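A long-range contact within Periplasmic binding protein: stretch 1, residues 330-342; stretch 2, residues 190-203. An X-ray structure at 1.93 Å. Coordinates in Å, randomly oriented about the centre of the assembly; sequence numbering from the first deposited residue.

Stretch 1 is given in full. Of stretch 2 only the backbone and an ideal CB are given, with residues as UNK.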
ATOM      1  N   LEU A 330      -3.803  12.831   0.218  1.00 30.84           N
ATOM      2  CA  LEU A 330      -2.689  13.758   0.031  1.00 29.65           C
ATOM      3  C   LEU A 330      -3.171  15.044  -0.635  1.00 30.99           C
ATOM      4  O   LEU A 330      -2.841  16.134  -0.186  1.00 31.30           O
ATOM      5  CB  LEU A 330      -1.573  13.114  -0.791  1.00 27.10           C
ATOM      6  CG  LEU A 330      -0.776  12.006  -0.109  1.00 27.97           C
ATOM      7  CD1 LEU A 330       0.080  11.281  -1.142  1.00 29.67           C
ATOM      8  CD2 LEU A 330       0.095  12.580   1.009  1.00 32.90           C
ATOM      9  N   ALA A 331      -3.969  14.917  -1.692  1.00 31.30           N
ATOM     10  CA  ALA A 331      -4.451  16.097  -2.424  1.00 32.17           C
ATOM     11  C   ALA A 331      -5.377  16.965  -1.581  1.00 32.00           C
ATOM     12  O   ALA A 331      -5.294  18.208  -1.603  1.00 35.30           O
ATOM     13  CB  ALA A 331      -5.147  15.668  -3.707  1.00 28.09           C
ATOM     14  N   LYS A 332      -6.262  16.315  -0.834  1.00 30.35           N
ATOM     15  CA  LYS A 332      -7.173  17.025   0.070  1.00 34.62           C
ATOM     16  C   LYS A 332      -6.423  17.689   1.232  1.00 35.16           C
ATOM     17  O   LYS A 332      -6.827  18.758   1.712  1.00 33.56           O
ATOM     18  CB  LYS A 332      -8.260  16.069   0.586  1.00 38.19           C
ATOM     19  CG  LYS A 332      -9.294  16.678   1.530  1.00 39.13           C
ATOM     20  CD  LYS A 332     -10.322  15.605   1.925  1.00 38.01           C
ATOM     21  CE  LYS A 332     -11.489  16.162   2.727  1.00 37.83           C
ATOM     22  NZ  LYS A 332     -12.488  16.892   1.894  1.00 37.36           N
ATOM     23  N   THR A 333      -5.324  17.075   1.677  1.00 33.09           N
ATOM     24  CA  THR A 333      -4.527  17.648   2.776  1.00 33.65           C
ATOM     25  C   THR A 333      -3.784  18.888   2.288  1.00 34.78           C
ATOM     26  O   THR A 333      -3.761  19.929   2.961  1.00 34.92           O
ATOM     27  CB  THR A 333      -3.509  16.617   3.312  1.00 33.44           C
ATOM     28  OG1 THR A 333      -4.216  15.526   3.925  1.00 33.86           O
ATOM     29  CG2 THR A 333      -2.552  17.244   4.336  1.00 33.94           C
ATOM     30  N   PHE A 334      -3.184  18.771   1.106  1.00 34.22           N
ATOM     31  CA  PHE A 334      -2.443  19.876   0.510  1.00 35.68           C
ATOM     32  C   PHE A 334      -3.355  20.999   0.018  1.00 39.55           C
ATOM     33  O   PHE A 334      -2.987  22.165   0.102  1.00 30.81           O
ATOM     34  CB  PHE A 334      -1.558  19.377  -0.637  1.00 31.98           C
ATOM     35  CG  PHE A 334      -0.613  18.274  -0.236  1.00 33.62           C
ATOM     36  CD1 PHE A 334      -0.087  18.234   1.044  1.00 34.44           C
ATOM     37  CD2 PHE A 334      -0.262  17.267  -1.138  1.00 34.44           C
ATOM     38  CE1 PHE A 334       0.775  17.217   1.427  1.00 36.84           C
ATOM     39  CE2 PHE A 334       0.600  16.246  -0.759  1.00 33.89           C
ATOM     40  CZ  PHE A 334       1.121  16.227   0.535  1.00 35.18           C
ATOM     41  N   TYR A 335      -4.527  20.643  -0.516  1.00 36.98           N
ATOM     42  CA  TYR A 335      -5.445  21.638  -1.091  1.00 39.11           C
ATOM     43  C   TYR A 335      -6.897  21.455  -0.623  1.00 39.29           C
ATOM     44  O   TYR A 335      -7.761  21.054  -1.417  1.00 37.07           O
ATOM     45  CB  TYR A 335      -5.382  21.565  -2.626  1.00 36.25           C
ATOM     46  CG  TYR A 335      -3.999  21.800  -3.202  1.00 35.91           C
ATOM     47  CD1 TYR A 335      -3.194  20.737  -3.576  1.00 38.19           C
ATOM     48  CD2 TYR A 335      -3.497  23.090  -3.369  1.00 39.58           C
ATOM     49  CE1 TYR A 335      -1.926  20.938  -4.102  1.00 39.03           C
ATOM     50  CE2 TYR A 335      -2.227  23.305  -3.901  1.00 39.10           C
ATOM     51  CZ  TYR A 335      -1.445  22.224  -4.264  1.00 37.72           C
ATOM     52  OH  TYR A 335      -0.186  22.410  -4.800  1.00 34.51           O
ATOM     53  N   PRO A 336      -7.165  21.750   0.664  1.00 38.06           N
ATOM     54  CA  PRO A 336      -8.441  21.456   1.334  1.00 38.30           C
ATOM     55  C   PRO A 336      -9.676  22.023   0.634  1.00 39.38           C
ATOM     56  O   PRO A 336     -10.678  21.311   0.488  1.00 39.90           O
ATOM     57  CB  PRO A 336      -8.274  22.120   2.710  1.00 42.33           C
ATOM     58  CG  PRO A 336      -6.805  22.099   2.951  1.00 44.87           C
ATOM     59  CD  PRO A 336      -6.166  22.299   1.597  1.00 39.73           C
ATOM     60  N   GLU A 337      -9.611  23.284   0.216  1.00 43.18           N
ATOM     61  CA  GLU A 337     -10.756  23.946  -0.397  1.00 48.78           C
ATOM     62  C   GLU A 337     -11.029  23.448  -1.815  1.00 49.25           C
ATOM     63  O   GLU A 337     -12.157  23.553  -2.306  1.00 52.90           O
ATOM     64  CB  GLU A 337     -10.564  25.465  -0.390  1.00 57.53           C
ATOM     65  CG  GLU A 337     -10.399  26.057   1.004  1.00 66.58           C
ATOM     66  CD  GLU A 337     -11.698  26.069   1.803  1.00 74.31           C
ATOM     67  OE1 GLU A 337     -11.624  26.146   3.052  1.00 78.77           O
ATOM     68  OE2 GLU A 337     -12.789  26.016   1.185  1.00 74.27           O
ATOM     69  N   GLU A 338     -10.007  22.902  -2.470  1.00 44.11           N
ATOM     70  CA  GLU A 338     -10.172  22.400  -3.835  1.00 43.51           C
ATOM     71  C   GLU A 338     -10.723  20.983  -3.847  1.00 40.41           C
ATOM     72  O   GLU A 338     -11.084  20.469  -4.910  1.00 41.71           O
ATOM     73  CB  GLU A 338      -8.846  22.426  -4.611  1.00 43.57           C
ATOM     74  CG  GLU A 338      -8.373  23.805  -5.023  1.00 47.99           C
ATOM     75  CD  GLU A 338      -7.788  24.587  -3.865  1.00 55.12           C
ATOM     76  OE1 GLU A 338      -7.557  23.991  -2.784  1.00 55.04           O
ATOM     77  OE2 GLU A 338      -7.559  25.803  -4.031  1.00 60.64           O
ATOM     78  N   PHE A 339     -10.786  20.358  -2.670  1.00 38.17           N
ATOM     79  CA  PHE A 339     -11.190  18.958  -2.562  1.00 35.88           C
ATOM     80  C   PHE A 339     -12.256  18.683  -1.495  1.00 36.45           C
ATOM     81  O   PHE A 339     -12.223  17.632  -0.839  1.00 35.36           O
ATOM     82  CB  PHE A 339      -9.960  18.064  -2.350  1.00 37.32           C
ATOM     83  CG  PHE A 339      -9.101  17.912  -3.582  1.00 37.29           C
ATOM     84  CD1 PHE A 339      -9.351  16.904  -4.494  1.00 38.64           C
ATOM     85  CD2 PHE A 339      -8.049  18.788  -3.827  1.00 39.18           C
ATOM     86  CE1 PHE A 339      -8.560  16.759  -5.640  1.00 40.40           C
ATOM     87  CE2 PHE A 339      -7.253  18.661  -4.960  1.00 40.68           C
ATOM     88  CZ  PHE A 339      -7.508  17.638  -5.873  1.00 40.73           C
ATOM     89  N   LYS A 340     -13.211  19.605  -1.356  1.00 38.58           N
ATOM     90  CA  LYS A 340     -14.311  19.449  -0.402  1.00 44.35           C
ATOM     91  C   LYS A 340     -15.240  18.316  -0.809  1.00 43.41           C
ATOM     92  O   LYS A 340     -15.954  17.758   0.028  1.00 43.03           O
ATOM     93  CB  LYS A 340     -15.121  20.745  -0.267  1.00 50.54           C
ATOM     94  CG  LYS A 340     -14.297  21.955   0.130  1.00 53.89           C
ATOM     95  CD  LYS A 340     -15.167  23.134   0.568  1.00 59.67           C
ATOM     96  CE  LYS A 340     -15.752  22.905   1.961  1.00 65.35           C
ATOM     97  NZ  LYS A 340     -16.263  24.169   2.585  1.00 70.63           N
ATOM     98  N   ASP A 341     -15.226  17.979  -2.097  1.00 42.29           N
ATOM     99  CA  ASP A 341     -16.102  16.943  -2.627  1.00 41.70           C
ATOM    100  C   ASP A 341     -15.458  15.561  -2.542  1.00 41.58           C
ATOM    101  O   ASP A 341     -16.000  14.570  -3.060  1.00 45.45           O
ATOM    102  CB  ASP A 341     -16.489  17.268  -4.079  1.00 44.53           C
ATOM    103  CG  ASP A 341     -15.283  17.359  -5.005  1.00 45.47           C
ATOM    104  OD1 ASP A 341     -14.147  17.478  -4.503  1.00 43.92           O
ATOM    105  OD2 ASP A 341     -15.469  17.314  -6.243  1.00 49.32           O
ATOM    106  N   VAL A 342     -14.299  15.488  -1.896  1.00 38.57           N
ATOM    107  CA  VAL A 342     -13.587  14.221  -1.761  1.00 38.32           C
ATOM    108  C   VAL A 342     -13.478  13.798  -0.294  1.00 40.38           C
ATOM    109  O   VAL A 342     -13.171  14.622   0.560  1.00 41.07           O
ATOM    110  CB  VAL A 342     -12.191  14.310  -2.423  1.00 38.70           C
ATOM    111  CG1 VAL A 342     -11.277  13.223  -1.917  1.00 38.11           C
ATOM    112  CG2 VAL A 342     -12.326  14.228  -3.949  1.00 38.97           C
ATOM    113  N   UNK A 190      -6.145  15.094 -12.409  1.00 30.60           N
ATOM    114  CA  UNK A 190      -6.620  16.171 -13.280  1.00 30.80           C
ATOM    115  C   UNK A 190      -6.709  17.492 -12.538  1.00 32.53           C
ATOM    116  O   UNK A 190      -6.244  18.529 -13.026  1.00 31.76           O
ATOM    117  CB  UNK A 190      -7.986  15.816 -13.870  1.00 30.80           C
ATOM    118  N   UNK A 191      -7.338  17.468 -11.371  1.00 32.61           N
ATOM    119  CA  UNK A 191      -7.570  18.711 -10.642  1.00 35.42           C
ATOM    120  C   UNK A 191      -6.238  19.314 -10.191  1.00 32.16           C
ATOM    121  O   UNK A 191      -6.027  20.516 -10.334  1.00 34.69           O
ATOM    122  CB  UNK A 191      -8.483  18.467  -9.438  1.00 35.42           C
ATOM    123  N   UNK A 192      -5.332  18.476  -9.688  1.00 30.33           N
ATOM    124  CA  UNK A 192      -3.995  18.926  -9.279  1.00 33.61           C
ATOM    125  C   UNK A 192      -3.260  19.640 -10.418  1.00 35.44           C
ATOM    126  O   UNK A 192      -2.630  20.691 -10.211  1.00 36.04           O
ATOM    127  CB  UNK A 192      -3.165  17.735  -8.795  1.00 33.61           C
ATOM    128  N   UNK A 193      -3.377  19.093 -11.627  1.00 33.59           N
ATOM    129  CA  UNK A 193      -2.700  19.662 -12.789  1.00 32.43           C
ATOM    130  C   UNK A 193      -3.213  21.049 -13.134  1.00 34.69           C
ATOM    131  O   UNK A 193      -2.520  21.824 -13.806  1.00 39.83           O
ATOM    132  CB  UNK A 193      -2.865  18.738 -13.997  1.00 32.43           C
ATOM    133  N   UNK A 194      -4.424  21.375 -12.685  1.00 33.08           N
ATOM    134  CA  UNK A 194      -5.025  22.668 -13.009  1.00 37.13           C
ATOM    135  C   UNK A 194      -4.967  23.685 -11.868  1.00 36.48           C
ATOM    136  O   UNK A 194      -5.393  24.833 -12.028  1.00 38.17           O
ATOM    137  CB  UNK A 194      -6.484  22.459 -13.420  1.00 37.13           C
ATOM    138  N   UNK A 195      -4.434  23.260 -10.726  1.00 35.39           N
ATOM    139  CA  UNK A 195      -4.174  24.169  -9.614  1.00 38.41           C
ATOM    140  C   UNK A 195      -2.849  24.874  -9.854  1.00 43.75           C
ATOM    141  O   UNK A 195      -1.814  24.214 -10.005  1.00 45.17           O
ATOM    142  CB  UNK A 195      -4.159  23.421  -8.279  1.00 38.41           C
ATOM    143  N   UNK A 196      -2.889  26.210  -9.891  1.00 44.32           N
ATOM    144  CA  UNK A 196      -1.716  27.039 -10.161  1.00 43.12           C
ATOM    145  C   UNK A 196      -1.206  27.812  -8.923  1.00 42.20           C
ATOM    146  O   UNK A 196      -0.213  28.540  -9.006  1.00 40.44           O
ATOM    147  CB  UNK A 196      -2.049  28.030 -11.278  1.00 43.12           C
ATOM    148  N   UNK A 197      -1.877  27.634  -7.783  1.00 44.65           N
ATOM    149  CA  UNK A 197      -1.442  28.229  -6.506  1.00 48.38           C
ATOM    150  C   UNK A 197      -0.078  27.688  -6.097  1.00 46.18           C
ATOM    151  O   UNK A 197       0.336  26.628  -6.576  1.00 45.88           O
ATOM    152  CB  UNK A 197      -2.466  27.951  -5.404  1.00 48.38           C
ATOM    153  N   UNK A 198       0.617  28.388  -5.185  1.00 46.04           N
ATOM    154  CA  UNK A 198       1.902  27.838  -4.737  1.00 46.08           C
ATOM    155  C   UNK A 198       1.714  26.458  -4.103  1.00 46.20           C
ATOM    156  O   UNK A 198       0.667  26.202  -3.483  1.00 43.93           O
ATOM    157  CB  UNK A 198       2.571  28.787  -3.741  1.00 46.08           C
ATOM    158  N   UNK A 199       2.699  25.581  -4.282  1.00 41.41           N
ATOM    159  CA  UNK A 199       2.652  24.255  -3.688  1.00 39.91           C
ATOM    160  C   UNK A 199       3.044  24.352  -2.221  1.00 38.47           C
ATOM    161  O   UNK A 199       3.997  25.055  -1.873  1.00 40.64           O
ATOM    162  CB  UNK A 199       3.570  23.285  -4.435  1.00 39.91           C
ATOM    163  N   UNK A 200       2.294  23.668  -1.347  1.00 38.56           N
ATOM    164  CA  UNK A 200       2.727  23.649   0.051  1.00 41.08           C
ATOM    165  C   UNK A 200       3.957  22.772   0.207  1.00 39.43           C
ATOM    166  O   UNK A 200       4.049  21.725  -0.452  1.00 40.16           O
ATOM    167  CB  UNK A 200       1.603  23.153   0.962  1.00 41.08           C
ATOM    168  N   UNK A 201       4.890  23.213   1.039  1.00 38.64           N
ATOM    169  CA  UNK A 201       6.066  22.427   1.365  1.00 41.27           C
ATOM    170  C   UNK A 201       5.663  21.388   2.402  1.00 42.98           C
ATOM    171  O   UNK A 201       4.879  21.681   3.310  1.00 42.94           O
ATOM    172  CB  UNK A 201       7.206  23.311   1.875  1.00 41.27           C
ATOM    173  N   UNK A 202       6.182  20.172   2.264  1.00 41.75           N
ATOM    174  CA  UNK A 202       5.808  19.102   3.179  1.00 40.44           C
ATOM    175  C   UNK A 202       7.013  18.288   3.656  1.00 38.55           C
ATOM    176  O   UNK A 202       7.898  17.946   2.862  1.00 37.65           O
ATOM    177  CB  UNK A 202       4.795  18.176   2.503  1.00 40.44           C
ATOM    178  N   UNK A 203       7.057  18.002   4.959  1.00 37.09           N
ATOM    179  CA  UNK A 203       8.030  17.057   5.488  1.00 32.47           C
ATOM    180  C   UNK A 203       7.328  15.722   5.744  1.00 33.76           C
ATOM    181  O   UNK A 203       6.300  15.679   6.430  1.00 35.17           O
ATOM    182  CB  UNK A 203       8.678  17.592   6.767  1.00 32.47           C
TER

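Position 190 is helical, and its CB has nothing of stretch 1 within reach. Polar residues would suit it. It is Asp 190, which bonds within its own stretch.

Position 191 points toward stretch 1, its ideal CB 3.8 Å from Phe 339 CZ. The ring offers a face, and beyond it lie the Glu 338 carbonyl and the Asp 341 carboxylate. A long cationic side chain would suit, Lys or Arg. It is Arg 191. Its CD packs over the face of the Phe 339 ring, 4.1 Å from the centroid. NH1 donates to Glu 338 O (2.9 Å) and Asp 341 OD1 (2.8 Å), and NH2 to Asp 341 OD2 (2.9 Å), a salt bridge with two bonds to the carboxylate.

Position 192 points sideways, near the Phe 339 ring and Ala 331. A modest apolar side chain fits: Val, Ile, Leu or Ala. It is Val 192. Its CG2 lies 4.2 Å from Phe 339 CZ and 4.3 Å from Ala 331 CB.

Positions 193 and 194 are out of reach, so polar residues would suit. They are Ser 193, whose OG donates to Asp 190 O (2.7 Å), and Lys 194, whose NZ forms a salt bridge with Asp 190 OD1 (2.7 Å).

Position 195 points toward stretch 1, near the Tyr 335 ring and Glu 338 CG. Ile, Leu or Met would suit. It is Ile 195. CD1 sits over a face of the Tyr 335 ring, 4.2 Å from the centroid, and reaches Phe 339 CE2 (4.1 Å).

Position 196 points away, and many residues would do. It is Asn 196.

Position 197 points toward stretch 1, its CB near the Tyr 335 ring. The Glu 338 carboxylate lies farther off, favouring Lys or Arg. It is Lys 197. NZ forms a salt bridge with Glu 338 OE2 (3.0 Å), while CE lies at the edge of the Tyr 335 ring.

Position 198 points away; many residues would do. It is Pro 198.

Position 199 points sideways near Tyr 335 OH. Long or polar side chains would suit. It is Lys 199, whose CG lies 3.7 Å from Tyr 335 OH.

Position 200 points toward stretch 1, its ideal CB 4.8 Å from Phe 334 O. Phi of -72° permits Pro; Val would also suit. It is Pro 200. CG meets Phe 334 CB (3.8 Å) and CD meets Tyr 335 CZ (3.7 Å).

Position 201 points away; beta-branched or polar residues suit the strand. It is Thr 201.

Position 202 faces the Phe 334 ring. Beta-branched apolar residues suit. It is Val 202, with CG2 4.1 Å from Phe 334 CE1.

Position 203 is out of reach; many residues would do. It is Tyr 203.

Stretch 2, residues 190-203: DRVSKINKPKPTVY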
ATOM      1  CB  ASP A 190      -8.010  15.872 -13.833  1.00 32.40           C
ATOM      2  CG  ASP A 190      -8.455  16.903 -14.848  1.00 36.02           C
ATOM      3  OD1 ASP A 190      -7.673  17.188 -15.785  1.00 37.13           O
ATOM      4  OD2 ASP A 190      -9.574  17.451 -14.711  1.00 38.35           O
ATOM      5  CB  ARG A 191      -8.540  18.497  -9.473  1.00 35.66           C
ATOM      6  CG  ARG A 191      -9.195  19.792  -8.978  1.00 44.01           C
ATOM      7  CD  ARG A 191     -10.260  19.527  -7.907  1.00 46.84           C
ATOM      8  NE  ARG A 191     -11.441  18.855  -8.457  1.00 46.65           N
ATOM      9  CZ  ARG A 191     -12.383  18.265  -7.724  1.00 45.47           C
ATOM     10  NH1 ARG A 191     -12.290  18.256  -6.399  1.00 46.27           N
ATOM     11  NH2 ARG A 191     -13.417  17.681  -8.312  1.00 41.50           N
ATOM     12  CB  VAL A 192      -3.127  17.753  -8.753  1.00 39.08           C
ATOM     13  CG1 VAL A 192      -1.645  18.114  -8.798  1.00 38.97           C
ATOM     14  CG2 VAL A 192      -3.543  17.367  -7.340  1.00 37.98           C
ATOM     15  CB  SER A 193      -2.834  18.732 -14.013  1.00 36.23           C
ATOM     16  OG  SER A 193      -4.102  18.889 -14.648  1.00 35.77           O
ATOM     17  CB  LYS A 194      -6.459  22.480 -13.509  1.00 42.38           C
ATOM     18  CG  LYS A 194      -6.509  22.022 -14.957  1.00 45.53           C
ATOM     19  CD  LYS A 194      -7.667  21.076 -15.225  1.00 48.98           C
ATOM     20  CE  LYS A 194      -7.521  20.451 -16.619  1.00 51.54           C
ATOM     21  NZ  LYS A 194      -8.563  19.430 -16.912  1.00 51.06           N
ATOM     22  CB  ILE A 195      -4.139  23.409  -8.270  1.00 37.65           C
ATOM     23  CG1 ILE A 195      -5.521  22.816  -7.989  1.00 36.94           C
ATOM     24  CG2 ILE A 195      -3.702  24.334  -7.119  1.00 39.52           C
ATOM     25  CD1 ILE A 195      -5.582  21.921  -6.749  1.00 37.01           C
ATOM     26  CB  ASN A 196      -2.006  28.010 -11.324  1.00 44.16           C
ATOM     27  CG  ASN A 196      -2.344  27.287 -12.622  1.00 45.19           C
ATOM     28  OD1 ASN A 196      -3.166  27.749 -13.432  1.00 44.91           O
ATOM     29  ND2 ASN A 196      -1.715  26.137 -12.818  1.00 41.28           N
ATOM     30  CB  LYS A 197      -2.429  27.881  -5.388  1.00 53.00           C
ATOM     31  CG  LYS A 197      -3.733  28.624  -5.437  1.00 59.36           C
ATOM     32  CD  LYS A 197      -4.481  28.514  -4.122  1.00 62.69           C
ATOM     33  CE  LYS A 197      -4.499  27.102  -3.579  1.00 61.12           C
ATOM     34  NZ  LYS A 197      -5.359  26.989  -2.362  1.00 62.17           N
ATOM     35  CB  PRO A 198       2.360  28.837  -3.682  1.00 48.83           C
ATOM     36  CG  PRO A 198       1.692  30.125  -4.066  1.00 49.42           C
ATOM     37  CD  PRO A 198       0.346  29.713  -4.596  1.00 47.10           C
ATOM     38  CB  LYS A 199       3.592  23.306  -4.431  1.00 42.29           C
ATOM     39  CG  LYS A 199       3.291  23.205  -5.930  1.00 46.51           C
ATOM     40  CD  LYS A 199       4.178  22.184  -6.633  1.00 51.50           C
ATOM     41  CE  LYS A 199       3.795  22.043  -8.106  1.00 55.45           C
ATOM     42  NZ  LYS A 199       2.344  21.743  -8.296  1.00 57.19           N
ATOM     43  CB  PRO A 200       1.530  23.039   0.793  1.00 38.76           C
ATOM     44  CG  PRO A 200       0.763  22.317  -0.226  1.00 40.28           C
ATOM     45  CD  PRO A 200       0.972  23.048  -1.535  1.00 38.33           C
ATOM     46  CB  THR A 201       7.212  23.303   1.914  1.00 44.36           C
ATOM     47  OG1 THR A 201       6.723  24.137   2.975  1.00 44.89           O
ATOM     48  CG2 THR A 201       7.796  24.182   0.808  1.00 43.58           C
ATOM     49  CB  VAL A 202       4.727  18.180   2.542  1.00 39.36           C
ATOM     50  CG1 VAL A 202       5.214  17.589   1.226  1.00 39.63           C
ATOM     51  CG2 VAL A 202       4.323  17.076   3.496  1.00 37.85           C
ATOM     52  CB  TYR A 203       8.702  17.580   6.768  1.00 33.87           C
ATOM     53  CG  TYR A 203       9.487  16.506   7.486  1.00 36.91           C
ATOM     54  CD1 TYR A 203      10.487  15.799   6.827  1.00 38.77           C
ATOM     55  CD2 TYR A 203       9.213  16.175   8.807  1.00 36.85           C
ATOM     56  CE1 TYR A 203      11.197  14.792   7.459  1.00 39.97           C
ATOM     57  CE2 TYR A 203       9.917  15.168   9.451  1.00 39.26           C
ATOM     58  CZ  TYR A 203      10.911  14.483   8.772  1.00 40.16           C
ATOM     59  OH  TYR A 203      11.623  13.484   9.399  1.00 41.87           O
TER
HETATM   60  O   HOH W   1      -7.144  24.803  -0.494  1.00 49.29           O
HETATM   61  O   HOH W   2      -0.049  23.795  -6.800  1.00 57.26           O
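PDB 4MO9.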